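Local coordinates for protein binary enterotoxin of Clostridium perfringens component a (PDB 5H04) that binds NADH and probably uses NAD+ to ADP-ribosylate actin in host cells, as the enzymatic component of a two-part enterotoxin, at residues T87-V92 with H157-T162; N15-W20 with T142-D147. All coordinates share one frame; numbering follows the deposited sequence.

Contact 1: T87-V92 with H157-T162; sequences TKPLYV and HLKLPT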
ATOM      1  N   THR A  87      -1.854  25.505  -1.500  1.00 31.59           N
ATOM      2  CA  THR A  87      -1.322  26.258  -2.637  1.00 43.09           C
ATOM      3  C   THR A  87       0.199  26.361  -2.622  1.00 41.21           C
ATOM      4  O   THR A  87       0.788  26.832  -3.602  1.00 37.48           O
ATOM      5  CB  THR A  87      -1.921  27.673  -2.682  1.00 34.50           C
ATOM      6  OG1 THR A  87      -1.479  28.417  -1.544  1.00 42.32           O
ATOM      7  CG2 THR A  87      -3.438  27.611  -2.688  1.00 40.20           C
ATOM      8  N   LYS A  88       0.832  25.949  -1.532  1.00 35.63           N
ATOM      9  CA  LYS A  88       2.278  25.765  -1.447  1.00 32.68           C
ATOM     10  C   LYS A  88       2.513  24.601  -0.492  1.00 37.79           C
ATOM     11  O   LYS A  88       1.596  24.181   0.213  1.00 30.55           O
ATOM     12  CB  LYS A  88       2.980  27.038  -0.958  1.00 37.27           C
ATOM     13  CG  LYS A  88       2.668  27.410   0.473  1.00 33.24           C
ATOM     14  CD  LYS A  88       3.292  28.750   0.862  1.00 34.83           C
ATOM     15  CE  LYS A  88       4.783  28.632   1.135  1.00 39.09           C
ATOM     16  NZ  LYS A  88       5.322  29.835   1.831  1.00 38.21           N
ATOM     17  N   PRO A  89       3.731  24.040  -0.482  1.00 33.75           N
ATOM     18  CA  PRO A  89       3.976  22.888   0.399  1.00 29.97           C
ATOM     19  C   PRO A  89       3.779  23.215   1.871  1.00 29.33           C
ATOM     20  O   PRO A  89       3.949  24.354   2.318  1.00 25.70           O
ATOM     21  CB  PRO A  89       5.436  22.526   0.100  1.00 27.67           C
ATOM     22  CG  PRO A  89       5.646  22.994  -1.304  1.00 33.47           C
ATOM     23  CD  PRO A  89       4.852  24.266  -1.411  1.00 37.90           C
ATOM     24  N   LEU A  90       3.426  22.181   2.638  1.00 22.77           N
ATOM     25  CA  LEU A  90       3.304  22.304   4.087  1.00 22.07           C
ATOM     26  C   LEU A  90       3.984  21.111   4.737  1.00 20.02           C
ATOM     27  O   LEU A  90       3.675  19.960   4.404  1.00 22.25           O
ATOM     28  CB  LEU A  90       1.832  22.383   4.518  1.00 27.99           C
ATOM     29  CG  LEU A  90       1.591  22.489   6.027  1.00 25.34           C
ATOM     30  CD1 LEU A  90       1.820  23.914   6.524  1.00 28.44           C
ATOM     31  CD2 LEU A  90       0.194  21.992   6.402  1.00 22.56           C
ATOM     32  N   TYR A  91       4.923  21.381   5.632  1.00 18.97           N
ATOM     33  CA  TYR A  91       5.506  20.334   6.458  1.00 22.18           C
ATOM     34  C   TYR A  91       4.593  20.057   7.643  1.00 21.61           C
ATOM     35  O   TYR A  91       4.077  20.989   8.267  1.00 21.99           O
ATOM     36  CB  TYR A  91       6.893  20.746   6.955  1.00 24.79           C
ATOM     37  CG  TYR A  91       7.974  20.825   5.882  1.00 26.21           C
ATOM     38  CD1 TYR A  91       8.134  21.971   5.105  1.00 25.53           C
ATOM     39  CD2 TYR A  91       8.844  19.757   5.659  1.00 32.96           C
ATOM     40  CE1 TYR A  91       9.128  22.045   4.125  1.00 28.78           C
ATOM     41  CE2 TYR A  91       9.840  19.829   4.684  1.00 31.29           C
ATOM     42  CZ  TYR A  91       9.976  20.975   3.920  1.00 29.31           C
ATOM     43  OH  TYR A  91      10.973  21.045   2.953  1.00 29.26           O
ATOM     44  N   VAL A  92       4.401  18.769   7.960  1.00 19.66           N
ATOM     45  CA  VAL A  92       3.549  18.348   9.074  1.00 19.28           C
ATOM     46  C   VAL A  92       4.303  17.337   9.936  1.00 20.26           C
ATOM     47  O   VAL A  92       5.356  16.819   9.560  1.00 19.77           O
ATOM     48  CB  VAL A  92       2.205  17.752   8.603  1.00 18.26           C
ATOM     49  CG1 VAL A  92       1.350  18.827   7.909  1.00 21.12           C
ATOM     50  CG2 VAL A  92       2.426  16.522   7.675  1.00 17.83           C
ATOM     51  N   HIS A 157       8.498  13.838   9.988  1.00 21.11           N
ATOM     52  CA  HIS A 157       8.432  15.214   9.515  1.00 17.84           C
ATOM     53  C   HIS A 157       8.137  15.104   8.018  1.00 21.60           C
ATOM     54  O   HIS A 157       9.036  14.810   7.226  1.00 19.63           O
ATOM     55  CB  HIS A 157       9.760  15.914   9.812  1.00 16.66           C
ATOM     56  CG  HIS A 157       9.774  17.381   9.506  1.00 22.26           C
ATOM     57  ND1 HIS A 157      10.944  18.070   9.265  1.00 29.68           N
ATOM     58  CD2 HIS A 157       8.777  18.293   9.421  1.00 24.89           C
ATOM     59  CE1 HIS A 157      10.665  19.341   9.036  1.00 29.67           C
ATOM     60  NE2 HIS A 157       9.358  19.503   9.126  1.00 28.08           N
ATOM     61  N   LEU A 158       6.883  15.328   7.632  1.00 18.32           N
ATOM     62  CA  LEU A 158       6.365  14.931   6.325  1.00 16.18           C
ATOM     63  C   LEU A 158       6.043  16.152   5.472  1.00 21.06           C
ATOM     64  O   LEU A 158       5.287  17.034   5.899  1.00 22.21           O
ATOM     65  CB  LEU A 158       5.110  14.078   6.503  1.00 16.72           C
ATOM     66  CG  LEU A 158       4.362  13.587   5.271  1.00 17.06           C
ATOM     67  CD1 LEU A 158       5.231  12.578   4.528  1.00 16.85           C
ATOM     68  CD2 LEU A 158       3.030  12.957   5.695  1.00 19.77           C
ATOM     69  N   LYS A 159       6.596  16.197   4.259  1.00 19.31           N
ATOM     70  CA  LYS A 159       6.405  17.348   3.376  1.00 22.99           C
ATOM     71  C   LYS A 159       5.209  17.103   2.453  1.00 20.44           C
ATOM     72  O   LYS A 159       5.241  16.225   1.578  1.00 21.90           O
ATOM     73  CB  LYS A 159       7.683  17.635   2.585  1.00 23.87           C
ATOM     74  CG  LYS A 159       7.601  18.942   1.812  1.00 23.50           C
ATOM     75  CD  LYS A 159       8.881  19.221   1.053  1.00 24.93           C
ATOM     76  CE  LYS A 159       8.810  20.571   0.371  1.00 31.90           C
ATOM     77  NZ  LYS A 159      10.090  20.873  -0.336  1.00 39.92           N
ATOM     78  N   LEU A 160       4.138  17.867   2.658  1.00 19.29           N
ATOM     79  CA  LEU A 160       3.002  17.746   1.755  1.00 20.14           C
ATOM     80  C   LEU A 160       3.198  18.683   0.566  1.00 19.72           C
ATOM     81  O   LEU A 160       3.443  19.880   0.763  1.00 22.06           O
ATOM     82  CB  LEU A 160       1.698  18.085   2.476  1.00 23.11           C
ATOM     83  CG  LEU A 160       1.489  17.417   3.844  1.00 21.71           C
ATOM     84  CD1 LEU A 160       0.175  17.872   4.457  1.00 20.40           C
ATOM     85  CD2 LEU A 160       1.534  15.896   3.713  1.00 20.92           C
ATOM     86  N   PRO A 161       3.112  18.199  -0.663  1.00 23.51           N
ATOM     87  CA  PRO A 161       3.347  19.074  -1.813  1.00 30.50           C
ATOM     88  C   PRO A 161       2.130  19.932  -2.129  1.00 32.36           C
ATOM     89  O   PRO A 161       0.996  19.616  -1.764  1.00 25.89           O
ATOM     90  CB  PRO A 161       3.634  18.088  -2.952  1.00 25.86           C
ATOM     91  CG  PRO A 161       2.864  16.872  -2.586  1.00 28.22           C
ATOM     92  CD  PRO A 161       2.897  16.796  -1.067  1.00 21.37           C
ATOM     93  N   THR A 162       2.399  21.039  -2.825  1.00 34.75           N
ATOM     94  CA  THR A 162       1.349  21.847  -3.439  1.00 31.54           C
ATOM     95  C   THR A 162       0.254  20.966  -4.028  1.00 27.71           C
ATOM     96  O   THR A 162       0.534  19.930  -4.637  1.00 32.28           O
ATOM     97  CB  THR A 162       1.957  22.725  -4.538  1.00 27.10           C
ATOM     98  OG1 THR A 162       3.164  23.312  -4.050  1.00 30.93           O
ATOM     99  CG2 THR A 162       0.996  23.827  -4.932  1.00 39.30           C
TER
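The antiparallel ladder between strands 90-96 and 154-160, at one border of the five-stranded mixed sheet of the N-terminal ADP-ribosyltransferase-like domain, starts where Leu90 meets Leu160. Leu90 N reaches Leu160 O at 3.0 Å, and Leu160 N returns to Leu90 O at 2.8 Å. The next hydrogen-bonded pair repeats this: Val92 N to Leu158 O is 2.8 Å, and Leu158 N to Val92 O is 2.9 Å. Between them Tyr91 and Lys159 form a non-hydrogen-bonded pair on the sheet face opposite the Leu90, Val92, Leu158 and Leu160 side chains. Lys159 CG sits over the Tyr91 ring, 3.9 Å from its centroid and 19° off the normal, a CH-pi contact; the extended chain then carries NZ to a weak 3.4 Å bond with Tyr91 OH. His157 NE2 lies obliquely against Tyr91 CB (3.5 Å), while hydrogen bonds to Asp9 and Lys203 fix the imidazole. On the leucine and valine face Val92 CG1 packs on Leu160 CD1. The chemistry is thus two-sided: buried aliphatic side chains pack on one face, whereas on the partly exposed face the Tyr91-Lys159 pair probably adds modestly to the four backbone N-H...O hydrogen bonds.

Contact 2: N15-W20 with T142-D147; sequences NSATLW and TMTEPD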
ATOM      1  N   ASN A  15       1.589  29.715  17.426  1.00 31.37           N
ATOM      2  CA  ASN A  15       0.672  30.832  17.234  1.00 30.40           C
ATOM      3  C   ASN A  15       0.430  31.111  15.757  1.00 29.68           C
ATOM      4  O   ASN A  15      -0.706  31.376  15.353  1.00 34.84           O
ATOM      5  CB  ASN A  15       1.199  32.075  17.946  1.00 37.78           C
ATOM      6  CG  ASN A  15       1.085  31.970  19.451  1.00 39.54           C
ATOM      7  OD1 ASN A  15       0.224  31.258  19.968  1.00 40.21           O
ATOM      8  ND2 ASN A  15       1.950  32.685  20.166  1.00 39.32           N
ATOM      9  N   SER A  16       1.483  31.071  14.932  1.00 30.71           N
ATOM     10  CA  SER A  16       1.286  31.275  13.500  1.00 28.34           C
ATOM     11  C   SER A  16       0.499  30.132  12.879  1.00 26.05           C
ATOM     12  O   SER A  16      -0.332  30.357  11.991  1.00 31.30           O
ATOM     13  CB  SER A  16       2.626  31.431  12.786  1.00 32.82           C
ATOM     14  OG  SER A  16       3.249  32.653  13.142  1.00 34.76           O
ATOM     15  N   ALA A  17       0.755  28.902  13.328  1.00 28.98           N
ATOM     16  CA  ALA A  17      -0.003  27.755  12.837  1.00 27.62           C
ATOM     17  C   ALA A  17      -1.489  27.930  13.108  1.00 27.13           C
ATOM     18  O   ALA A  17      -2.332  27.692  12.232  1.00 30.01           O
ATOM     19  CB  ALA A  17       0.514  26.473  13.492  1.00 27.20           C
ATOM     20  N   THR A  18      -1.828  28.333  14.336  1.00 31.02           N
ATOM     21  CA  THR A  18      -3.229  28.475  14.716  1.00 25.43           C
ATOM     22  C   THR A  18      -3.914  29.592  13.936  1.00 31.15           C
ATOM     23  O   THR A  18      -5.048  29.423  13.473  1.00 29.42           O
ATOM     24  CB  THR A  18      -3.326  28.727  16.219  1.00 32.63           C
ATOM     25  OG1 THR A  18      -2.965  27.535  16.924  1.00 27.58           O
ATOM     26  CG2 THR A  18      -4.732  29.146  16.614  1.00 32.11           C
ATOM     27  N   LEU A  19      -3.245  30.738  13.781  1.00 31.04           N
ATOM     28  CA  LEU A  19      -3.812  31.827  12.989  1.00 32.77           C
ATOM     29  C   LEU A  19      -4.132  31.358  11.578  1.00 38.24           C
ATOM     30  O   LEU A  19      -5.221  31.619  11.050  1.00 35.44           O
ATOM     31  CB  LEU A  19      -2.836  33.006  12.949  1.00 30.34           C
ATOM     32  CG  LEU A  19      -3.035  34.153  13.932  1.00 41.00           C
ATOM     33  CD1 LEU A  19      -1.973  35.203  13.694  1.00 39.21           C
ATOM     34  CD2 LEU A  19      -4.433  34.752  13.793  1.00 39.63           C
ATOM     35  N   TRP A  20      -3.183  30.655  10.956  1.00 30.42           N
ATOM     36  CA  TRP A  20      -3.387  30.118   9.616  1.00 30.73           C
ATOM     37  C   TRP A  20      -4.528  29.103   9.590  1.00 28.98           C
ATOM     38  O   TRP A  20      -5.409  29.160   8.724  1.00 27.37           O
ATOM     39  CB  TRP A  20      -2.079  29.492   9.134  1.00 29.87           C
ATOM     40  CG  TRP A  20      -2.199  28.753   7.849  1.00 27.01           C
ATOM     41  CD1 TRP A  20      -2.238  29.287   6.596  1.00 28.81           C
ATOM     42  CD2 TRP A  20      -2.277  27.333   7.686  1.00 28.95           C
ATOM     43  NE1 TRP A  20      -2.348  28.290   5.659  1.00 29.48           N
ATOM     44  CE2 TRP A  20      -2.368  27.078   6.300  1.00 28.14           C
ATOM     45  CE3 TRP A  20      -2.281  26.252   8.574  1.00 27.05           C
ATOM     46  CZ2 TRP A  20      -2.460  25.786   5.778  1.00 29.52           C
ATOM     47  CZ3 TRP A  20      -2.378  24.957   8.045  1.00 22.01           C
ATOM     48  CH2 TRP A  20      -2.470  24.745   6.665  1.00 26.40           C
ATOM     49  N   THR A 142      -0.361  16.867  12.867  1.00 21.61           N
ATOM     50  CA  THR A 142      -0.271  18.150  13.551  1.00 22.72           C
ATOM     51  C   THR A 142       0.629  19.106  12.772  1.00 25.68           C
ATOM     52  O   THR A 142       1.387  18.705  11.879  1.00 23.22           O
ATOM     53  CB  THR A 142       0.240  17.990  14.991  1.00 24.20           C
ATOM     54  OG1 THR A 142       1.629  17.610  14.990  1.00 28.92           O
ATOM     55  CG2 THR A 142      -0.566  16.947  15.722  1.00 33.13           C
ATOM     56  N   MET A 143       0.530  20.392  13.126  1.00 22.75           N
ATOM     57  CA  MET A 143       1.157  21.459  12.353  1.00 21.42           C
ATOM     58  C   MET A 143       2.539  21.850  12.841  1.00 17.77           C
ATOM     59  O   MET A 143       3.267  22.514  12.100  1.00 23.80           O
ATOM     60  CB  MET A 143       0.270  22.706  12.368  1.00 24.77           C
ATOM     61  CG  MET A 143      -1.102  22.474  11.745  1.00 25.81           C
ATOM     62  SD  MET A 143      -2.045  24.005  11.733  1.00 27.77           S
ATOM     63  CE  MET A 143      -2.421  24.204  13.475  1.00 30.91           C
ATOM     64  N   THR A 144       2.903  21.490  14.067  1.00 24.89           N
ATOM     65  CA  THR A 144       4.153  21.912  14.669  1.00 19.31           C
ATOM     66  C   THR A 144       4.831  20.722  15.333  1.00 23.43           C
ATOM     67  O   THR A 144       4.196  19.722  15.678  1.00 23.38           O
ATOM     68  CB  THR A 144       3.933  23.034  15.716  1.00 23.72           C
ATOM     69  OG1 THR A 144       2.931  22.624  16.655  1.00 26.42           O
ATOM     70  CG2 THR A 144       3.487  24.326  15.038  1.00 25.51           C
ATOM     71  N   GLU A 145       6.138  20.851  15.517  1.00 25.13           N
ATOM     72  CA  GLU A 145       6.913  19.830  16.203  1.00 23.74           C
ATOM     73  C   GLU A 145       6.347  19.584  17.597  1.00 31.38           C
ATOM     74  O   GLU A 145       6.213  20.540  18.380  1.00 32.99           O
ATOM     75  CB  GLU A 145       8.378  20.244  16.298  1.00 26.37           C
ATOM     76  CG  GLU A 145       9.260  19.150  16.888  1.00 30.15           C
ATOM     77  CD  GLU A 145      10.615  19.671  17.336  1.00 46.16           C
ATOM     78  OE1 GLU A 145      11.444  19.996  16.461  1.00 42.93           O
ATOM     79  OE2 GLU A 145      10.836  19.776  18.572  1.00 46.42           O
ATOM     80  N   PRO A 146       6.006  18.348  17.953  1.00 22.30           N
ATOM     81  CA  PRO A 146       5.393  18.110  19.270  1.00 30.73           C
ATOM     82  C   PRO A 146       6.319  18.537  20.406  1.00 32.71           C
ATOM     83  O   PRO A 146       7.539  18.451  20.293  1.00 32.88           O
ATOM     84  CB  PRO A 146       5.156  16.595  19.269  1.00 40.65           C
ATOM     85  CG  PRO A 146       4.997  16.251  17.814  1.00 30.55           C
ATOM     86  CD  PRO A 146       5.994  17.138  17.104  1.00 29.39           C
ATOM     87  N   ASP A 147       5.721  19.011  21.500  1.00 39.23           N
ATOM     88  CA  ASP A 147       6.411  19.486  22.687  1.00 39.84           C
ATOM     89  C   ASP A 147       6.107  18.551  23.862  1.00 47.88           C
ATOM     90  O   ASP A 147       6.344  18.891  25.024  1.00 42.00           O
ATOM     91  CB  ASP A 147       5.991  20.942  22.952  1.00 32.63           C
ATOM     92  CG  ASP A 147       6.652  21.532  24.211  1.00 65.02           C
ATOM     93  OD1 ASP A 147       7.782  21.069  24.562  1.00 61.97           O
ATOM     94  OD2 ASP A 147       6.082  22.471  24.823  1.00 62.01           O
TER
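Trp20 N donates to Ser16 O at 3.0 Å, an ordinary helical bond that holds the backbone, while the hydrogen bond of the indole NE1 of Trp20 to Asp3 restrains the ring that meets Met143. Across the contact no hydrogen bond forms, and the joining is done by sulfur, methyl groups and the aromatic edge. Trp20 CG stands anti to the backbone N (chi1 173°), which sends the six-membered ring toward Met143. The sulfur arrives in the ring plane: Met143 SD is 3.8 Å from Trp20 CZ3 and 5.0 Å from the centroid of the six-membered ring, 88° off its normal. This is a Met-aromatic contact made at the edge, with the sulfur beside the ring's C-H rim. The contact joins helix 14-31 to the loop that leads from strand 139-141 to strand 154-160, within the N-terminal ADP-ribosyltransferase-like domain. The Met143 chain is extended as far as SD and bends there (chi3 -71°), turning the terminal methyl back onto the helix, where CE lies 3.7 Å from Ala17 CB. The same CE is 3.7 Å from Ala17 O, a van der Waals approach to the helix backbone. Nearer the root of the chain, Met143 CB comes to 3.9 Å from Ala17 CB, so the alanine methyl touches both ends of the bent side chain. Thr144 adds its methyl, CG2, at 4.0 Å from Ala17 CB. The Phe10 ring meets that of Trp20, and Val178 of strand 177-180 and Ala21 of helix 14-31 also touch the Met143 side chain.

Overall arrangement
The centres of contact 1 and contact 2 lie about 13 Å apart, and the two touch directly: Leu90 CD2 is 3.8 Å from Trp20 CH2, and Val92 CB is 3.5 Å from Thr142 O. Along the chain their segments alternate, in the order 15-20, 87-92, 142-147, 157-162. Contact 1 pairs two strands of the N-terminal sheet, while contact 2 sets helix 14-31 against the loop 142-147; Leu90 connects them through the Trp20 ring and Val92 through the backbone of Thr142. Both belong to the first of two ADP-ribosyltransferase-like units with the same 1-3-5-4-2 strand order. The NADH-binding residues all lie in the second unit, so these contacts lie in the half that probably has no catalytic role and, as in related binary toxins, probably docks the translocation component.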